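Local coordinates for protein L-serine ammonia-lyase (Rhizomucor miehei CAU432, PDB 5C3U) that binds pyridoxal-5'-phosphate as a pyridoxal-phosphate-dependent enzyme of fold type II, with two alpha/beta domains, at residues A[213-216]-A[222-225]; A[228-233]-A[258-263]; A[271-276]-A[288-293]. One frame throughout, in Å; residues are numbered along the deposited sequence.

In the fold
None of the three contacts is fully buried. Contacts 1 and 3 lie at the surface, whereas contact 2 is partly buried. Contact 1 folds the loop after helix 212-219 back onto that helix, and the same loop runs on into contact 2, where it meets the start of helix 260-274. Contact 3 uses the far end of that helix and ties it to helix 280-290. Contacts 2 and 3 also touch: Met262 packs on Leu293 and Thr291, and Val258 on Leu288. The chemistry shifts accordingly: a serine hydroxyl, a water and small apolar groups in contact 1, a carboxylate gripped twice in contact 2, and a lone tyrosine-aspartate bond in contact 3.

Contact 1 (A[213-216]-A[222-225]); sequences FQAS and LVIM
Val223 lies against Ala215 and Ser216, and each atom of its side chain has a partner on the helix. Val223 CB is 3.7 Å from Ser216 OG and 4.2 Å from Ala215 CB. CG1 also faces the Ala215 methyl, while CG2, set anti to the carbonyl carbon of Val223, comes within 3.7 Å of the backbone oxygen Ala215 O. Met225 reaches the same methyl from further along the loop: its chain is extended beyond CG, and Met225 CE ends 3.9 Å from Ala215 CB. Here the chain turns back on the helix it has just left: helix 212-219 follows strand 202-207 of the larger sheet, and the loop 222-225 comes back against Ala215 and Ser216, with Phe213 turned the other way onto strand 253-258. The polar half of the contact centres on the Ser216 hydroxyl. Ser216 OG accepts from Val223 N at 3.0 Å in a nearly straight bond (167°), and it is also bonded to Ala212 O one helical turn earlier. A water donates to Ser216 OG over 2.7 Å and with its second hydrogen to Val223 O over 2.8 Å.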
# COMPACT_ATOMS: atom_id res chain seq x y z
N PHE A 213 -7.64 -9.39 6.74
CA PHE A 213 -8.70 -9.26 5.74
C PHE A 213 -9.28 -10.61 5.35
O PHE A 213 -10.50 -10.81 5.39
CB PHE A 213 -8.25 -8.52 4.48
CG PHE A 213 -9.34 -8.39 3.45
CD1 PHE A 213 -10.45 -7.58 3.70
CD2 PHE A 213 -9.29 -9.10 2.26
CE1 PHE A 213 -11.49 -7.47 2.77
CE2 PHE A 213 -10.32 -8.99 1.31
CZ PHE A 213 -11.41 -8.16 1.57
N GLN A 214 -8.38 -11.54 5.00
CA GLN A 214 -8.77 -12.88 4.59
C GLN A 214 -9.54 -13.57 5.71
O GLN A 214 -10.58 -14.19 5.43
CB GLN A 214 -7.52 -13.69 4.24
CG GLN A 214 -7.80 -15.14 3.84
CD GLN A 214 -6.52 -15.86 3.41
OE1 GLN A 214 -5.53 -15.87 4.15
NE2 GLN A 214 -6.55 -16.43 2.23
N ALA A 215 -9.03 -13.48 6.95
CA ALA A 215 -9.70 -14.07 8.13
C ALA A 215 -11.06 -13.44 8.39
O ALA A 215 -12.01 -14.15 8.74
CB ALA A 215 -8.83 -13.95 9.38
N SER A 216 -11.16 -12.12 8.20
CA SER A 216 -12.41 -11.40 8.42
C SER A 216 -13.49 -11.79 7.42
O SER A 216 -14.68 -11.94 7.81
CB SER A 216 -12.15 -9.88 8.43
OG SER A 216 -11.34 -9.56 9.54
N LEU A 222 -15.02 -8.61 12.01
CA LEU A 222 -13.65 -8.10 12.06
C LEU A 222 -12.80 -8.87 13.06
O LEU A 222 -12.96 -8.74 14.29
CB LEU A 222 -13.61 -6.60 12.36
CG LEU A 222 -14.33 -5.75 11.31
CD1 LEU A 222 -14.57 -4.36 11.87
CD2 LEU A 222 -13.54 -5.73 10.01
N VAL A 223 -11.89 -9.66 12.53
CA VAL A 223 -10.98 -10.45 13.33
C VAL A 223 -9.88 -9.52 13.84
O VAL A 223 -9.39 -8.66 13.09
CB VAL A 223 -10.40 -11.59 12.46
CG1 VAL A 223 -9.36 -12.41 13.21
CG2 VAL A 223 -11.52 -12.52 12.01
N ILE A 224 -9.54 -9.67 15.13
CA ILE A 224 -8.47 -8.90 15.77
C ILE A 224 -7.24 -9.76 16.03
O ILE A 224 -7.32 -10.84 16.60
CB ILE A 224 -8.94 -8.26 17.12
CG1 ILE A 224 -10.37 -7.69 17.03
CG2 ILE A 224 -7.95 -7.18 17.60
CD1 ILE A 224 -10.60 -6.68 15.93
N MET A 225 -6.07 -9.27 15.61
CA MET A 225 -4.84 -10.04 15.72
C MET A 225 -3.79 -9.23 16.45
O MET A 225 -3.59 -8.06 16.13
CB MET A 225 -4.28 -10.37 14.33
CG MET A 225 -5.07 -11.42 13.58
SD MET A 225 -4.42 -11.69 11.92
CE MET A 225 -5.75 -12.76 11.38
O HOH W 1 -10.08 -7.42 10.72

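Contact 2 (A[228-233]-A[258-263]); sequences NNTIAT and VSDAMA
Ile231 and Asp260 bring the two backbones nearest, their CA atoms 6.3 Å apart, where the irregular loop 228-233 passes the first turn of helix 260-274. That helix follows strand 253-258, the edge strand of the larger sheet in the alpha/beta fold. Ser259 is its N-cap, with Ser259 OG accepting from Met262 N at 3.1 Å. The loop is bent by two tight turns, an ST turn begun by Thr230 and an inverse gamma turn centred on Ala232.

Asp260 points its carboxylate out of the helix start into the loop, and each oxygen takes one bond. Thr230 OG1 donates over 2.6 Å to the syn lone pair of Asp260 OD1, on the side of the second oxygen. Ile231 N donates to Asp260 OD2 over 3.0 Å; this bond is straight at the hydrogen (166°) but comes down on the carboxylate from above, 48° out of its plane. Two successive loop residues thus limit the rotation of the carboxylate, and its place in the first turn of a helix would probably favour the negative charge. Thr230 OG1 has further partners: it accepts from Ala232 N at 3.1 Å, closing the ST turn, and is bonded to Thr207 OG1 on the neighbouring strand 202-207.

The apolar half belongs to Ile231, against which Tyr325 and Tyr329 of helix 319-329 pack too. With CG1 placed between the backbone N and the carbonyl carbon (chi1 69°), the long branch of Ile231 lies across the face of the carboxylate, on the side from which Ile231 N comes: Ile231 CG1 stands almost straight above Asp260 CG at 3.7 Å, and the terminal Ile231 CD1 comes to 3.4 Å from the backbone oxygen Asp260 O.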
# COMPACT_ATOMS: atom_id res chain seq x y z
N ASN A 228 1.48 -10.08 15.47
CA ASN A 228 1.80 -10.57 14.14
C ASN A 228 3.06 -9.90 13.62
O ASN A 228 3.36 -8.76 13.97
CB ASN A 228 0.66 -10.31 13.17
CG ASN A 228 -0.62 -11.01 13.59
OD1 ASN A 228 -1.23 -10.66 14.61
ND2 ASN A 228 -1.02 -12.01 12.82
N ASN A 229 3.82 -10.64 12.83
CA ASN A 229 4.95 -10.04 12.15
C ASN A 229 5.07 -10.71 10.77
O ASN A 229 4.43 -11.75 10.51
CB ASN A 229 6.22 -10.17 12.99
CG ASN A 229 7.26 -9.10 12.65
OD1 ASN A 229 7.04 -8.27 11.77
ND2 ASN A 229 8.39 -9.13 13.34
N THR A 230 5.78 -10.05 9.86
CA THR A 230 5.95 -10.52 8.49
C THR A 230 6.96 -9.53 7.91
O THR A 230 7.03 -8.39 8.38
CB THR A 230 4.63 -10.56 7.66
OG1 THR A 230 4.89 -10.59 6.26
CG2 THR A 230 3.73 -9.34 7.93
N ILE A 231 7.74 -9.97 6.93
CA ILE A 231 8.64 -9.06 6.20
C ILE A 231 7.85 -7.95 5.49
O ILE A 231 8.40 -6.88 5.17
CB ILE A 231 9.61 -9.82 5.24
CG1 ILE A 231 8.87 -10.44 4.06
CG2 ILE A 231 10.43 -10.86 5.99
CD1 ILE A 231 9.81 -11.05 3.02
N ALA A 232 6.56 -8.17 5.25
CA ALA A 232 5.74 -7.19 4.56
C ALA A 232 5.21 -6.19 5.60
O ALA A 232 4.06 -6.24 6.02
CB ALA A 232 4.61 -7.86 3.79
N THR A 233 6.07 -5.26 6.00
CA THR A 233 5.79 -4.40 7.15
C THR A 233 4.52 -3.58 6.98
O THR A 233 3.77 -3.43 7.95
CB THR A 233 6.96 -3.40 7.35
OG1 THR A 233 8.19 -4.13 7.40
CG2 THR A 233 6.78 -2.57 8.64
N VAL A 258 -0.07 -15.15 0.50
CA VAL A 258 1.20 -15.74 0.09
C VAL A 258 2.19 -15.78 1.27
O VAL A 258 2.00 -15.10 2.28
CB VAL A 258 1.83 -14.97 -1.10
CG1 VAL A 258 0.86 -14.84 -2.27
CG2 VAL A 258 2.34 -13.60 -0.66
N SER A 259 3.25 -16.59 1.16
CA SER A 259 4.23 -16.68 2.24
C SER A 259 5.25 -15.53 2.15
O SER A 259 5.38 -14.90 1.10
CB SER A 259 5.00 -17.99 2.15
OG SER A 259 5.71 -18.04 0.91
N ASP A 260 5.98 -15.32 3.23
CA ASP A 260 7.10 -14.36 3.22
C ASP A 260 8.13 -14.74 2.17
O ASP A 260 8.71 -13.85 1.53
CB ASP A 260 7.72 -14.25 4.61
CG ASP A 260 6.98 -13.24 5.50
OD1 ASP A 260 5.92 -12.72 5.10
OD2 ASP A 260 7.48 -12.96 6.62
N ALA A 261 8.37 -16.04 1.99
CA ALA A 261 9.34 -16.51 0.99
C ALA A 261 8.90 -16.13 -0.43
O ALA A 261 9.73 -15.71 -1.23
CB ALA A 261 9.60 -18.01 1.11
N MET A 262 7.61 -16.25 -0.73
CA MET A 262 7.11 -15.84 -2.04
C MET A 262 7.26 -14.33 -2.24
O MET A 262 7.68 -13.88 -3.31
CB MET A 262 5.64 -16.22 -2.21
CG MET A 262 5.43 -17.69 -2.43
SD MET A 262 3.71 -18.18 -2.17
CE MET A 262 2.93 -17.38 -3.54
N ALA A 263 6.92 -13.56 -1.21
CA ALA A 263 7.01 -12.10 -1.30
C ALA A 263 8.47 -11.68 -1.47
O ALA A 263 8.77 -10.79 -2.25
CB ALA A 263 6.40 -11.43 -0.06

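Contact 3 (A[271-276]-A[288-293]); sequences AEDFKM and LCYTHL
Asp273 and Tyr290 face each other with their CA atoms 11.1 Å apart, a gap between helices 260-274 and 280-290 that their side chains must span. Both CB atoms point across it, and the two side chains reach for each other head-on until phenol and carboxylate meet. Tyr290 CG is set anti to the carbonyl carbon, beside the backbone N (chi1 -79°), which sends the ring toward Asp273. The aspartate takes the same kind of torsion, and Lys275, with positive phi, follows the end of its helix two residues on.

The contact is one hydrogen bond. Tyr290 OH donates to Asp273 OD2 over 2.8 Å, reaching that oxygen on its anti side and 16° out of the carboxylate plane. The second oxygen, OD1, is thereby turned away from the phenol. On the tyrosine side, Asp273 OD2 sits at the ring edge, near the plane of the ring, and comes within 3.4 Å of Tyr290 CE1. The carboxylate and ring planes are turned 38° against each other, neither stacked nor upright. The stem of the aspartate is close as well, Asp273 CB lying 3.8 Å from Tyr290 OH.

Behind the hydroxyl, the ring touches Ala266, Leu269 and Phe270 of helix 260-274, and it also meets Leu30 of helix 28-34, so the ring has largely apolar neighbours and the hydroxyl reaches a carboxylate in this alpha/beta fold. Phe270 in turn meets the ring of Phe274, one helical turn on.

Because Asp273 is exposed, its charge is probably well solvated, and the bond from the phenol would shift its ionisation little; it probably helps orient the hydroxyl, while the packing of the ring would do most to place it.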
# COMPACT_ATOMS: atom_id res chain seq x y z
N ALA A 271 13.59 -6.61 -8.70
CA ALA A 271 14.85 -5.82 -8.74
C ALA A 271 15.68 -6.24 -9.96
O ALA A 271 16.25 -5.40 -10.65
CB ALA A 271 15.63 -6.03 -7.45
N GLU A 272 15.78 -7.54 -10.22
CA GLU A 272 16.54 -8.02 -11.38
C GLU A 272 15.89 -7.63 -12.73
O GLU A 272 16.58 -7.20 -13.66
CB GLU A 272 16.75 -9.54 -11.29
CG GLU A 272 17.50 -10.00 -10.04
CD GLU A 272 18.99 -9.62 -10.02
OE1 GLU A 272 19.39 -8.58 -10.60
OE2 GLU A 272 19.77 -10.38 -9.42
N ASP A 273 14.56 -7.74 -12.81
CA ASP A 273 13.84 -7.51 -14.06
C ASP A 273 13.62 -6.03 -14.39
O ASP A 273 13.87 -5.59 -15.53
CB ASP A 273 12.47 -8.19 -14.01
CG ASP A 273 12.56 -9.69 -14.11
OD1 ASP A 273 13.59 -10.21 -14.61
OD2 ASP A 273 11.60 -10.36 -13.69
N PHE A 274 13.15 -5.26 -13.41
CA PHE A 274 12.77 -3.87 -13.62
C PHE A 274 13.70 -2.84 -13.00
O PHE A 274 13.48 -1.65 -13.17
CB PHE A 274 11.33 -3.64 -13.15
CG PHE A 274 10.31 -4.01 -14.19
CD1 PHE A 274 9.81 -3.04 -15.06
CD2 PHE A 274 9.88 -5.32 -14.32
CE1 PHE A 274 8.88 -3.38 -16.04
CE2 PHE A 274 8.96 -5.67 -15.31
CZ PHE A 274 8.46 -4.69 -16.16
N LYS A 275 14.71 -3.32 -12.27
CA LYS A 275 15.81 -2.49 -11.71
C LYS A 275 15.23 -1.53 -10.67
O LYS A 275 15.67 -0.40 -10.52
CB LYS A 275 16.55 -1.70 -12.81
CG LYS A 275 17.04 -2.49 -14.02
CD LYS A 275 17.75 -3.79 -13.69
CE LYS A 275 18.02 -4.56 -14.97
NZ LYS A 275 18.73 -5.83 -14.68
N MET A 276 14.21 -1.99 -9.96
CA MET A 276 13.60 -1.18 -8.91
C MET A 276 13.49 -2.00 -7.65
O MET A 276 13.17 -3.21 -7.73
CB MET A 276 12.23 -0.72 -9.34
CG MET A 276 12.33 0.38 -10.37
SD MET A 276 10.78 0.50 -11.24
CE MET A 276 11.32 1.60 -12.55
N LEU A 288 2.07 -13.24 -7.17
CA LEU A 288 1.03 -13.99 -7.88
C LEU A 288 1.41 -14.18 -9.35
O LEU A 288 1.09 -15.21 -9.95
CB LEU A 288 -0.34 -13.34 -7.76
CG LEU A 288 -0.91 -13.21 -6.34
CD1 LEU A 288 -2.37 -12.86 -6.46
CD2 LEU A 288 -0.74 -14.50 -5.54
N CYS A 289 2.13 -13.21 -9.91
CA CYS A 289 2.57 -13.32 -11.30
C CYS A 289 3.80 -14.20 -11.45
O CYS A 289 3.83 -15.10 -12.29
CB CYS A 289 2.80 -11.93 -11.89
SG CYS A 289 1.25 -11.02 -12.00
N TYR A 290 4.80 -13.94 -10.61
CA TYR A 290 6.06 -14.67 -10.67
C TYR A 290 5.90 -16.17 -10.39
O TYR A 290 6.59 -16.99 -10.99
CB TYR A 290 7.08 -14.05 -9.72
CG TYR A 290 7.73 -12.81 -10.27
CD1 TYR A 290 8.40 -12.85 -11.50
CD2 TYR A 290 7.71 -11.59 -9.56
CE1 TYR A 290 9.02 -11.72 -12.01
CE2 TYR A 290 8.32 -10.45 -10.08
CZ TYR A 290 8.98 -10.54 -11.30
OH TYR A 290 9.63 -9.45 -11.85
N THR A 291 4.96 -16.52 -9.52
CA THR A 291 4.70 -17.93 -9.23
C THR A 291 3.66 -18.57 -10.15
O THR A 291 3.44 -19.78 -10.07
CB THR A 291 4.17 -18.13 -7.79
OG1 THR A 291 2.89 -17.49 -7.67
CG2 THR A 291 5.16 -17.60 -6.73
N HIS A 292 2.97 -17.77 -10.97
CA HIS A 292 1.90 -18.26 -11.85
C HIS A 292 0.64 -18.60 -11.08
O HIS A 292 -0.35 -19.07 -11.66
CB HIS A 292 2.36 -19.48 -12.69
CG HIS A 292 3.43 -19.18 -13.71
ND1 HIS A 292 4.40 -18.26 -13.52
CD2 HIS A 292 3.67 -19.74 -14.97
CE1 HIS A 292 5.21 -18.22 -14.59
NE2 HIS A 292 4.76 -19.13 -15.48
N LEU A 293 0.63 -18.33 -9.78
CA LEU A 293 -0.58 -18.59 -8.98
C LEU A 293 -1.79 -17.82 -9.50
O LEU A 293 -2.93 -18.26 -9.31
CB LEU A 293 -0.35 -18.33 -7.49
CG LEU A 293 0.32 -19.50 -6.77
CD1 LEU A 293 0.79 -19.12 -5.38
CD2 LEU A 293 -0.62 -20.70 -6.70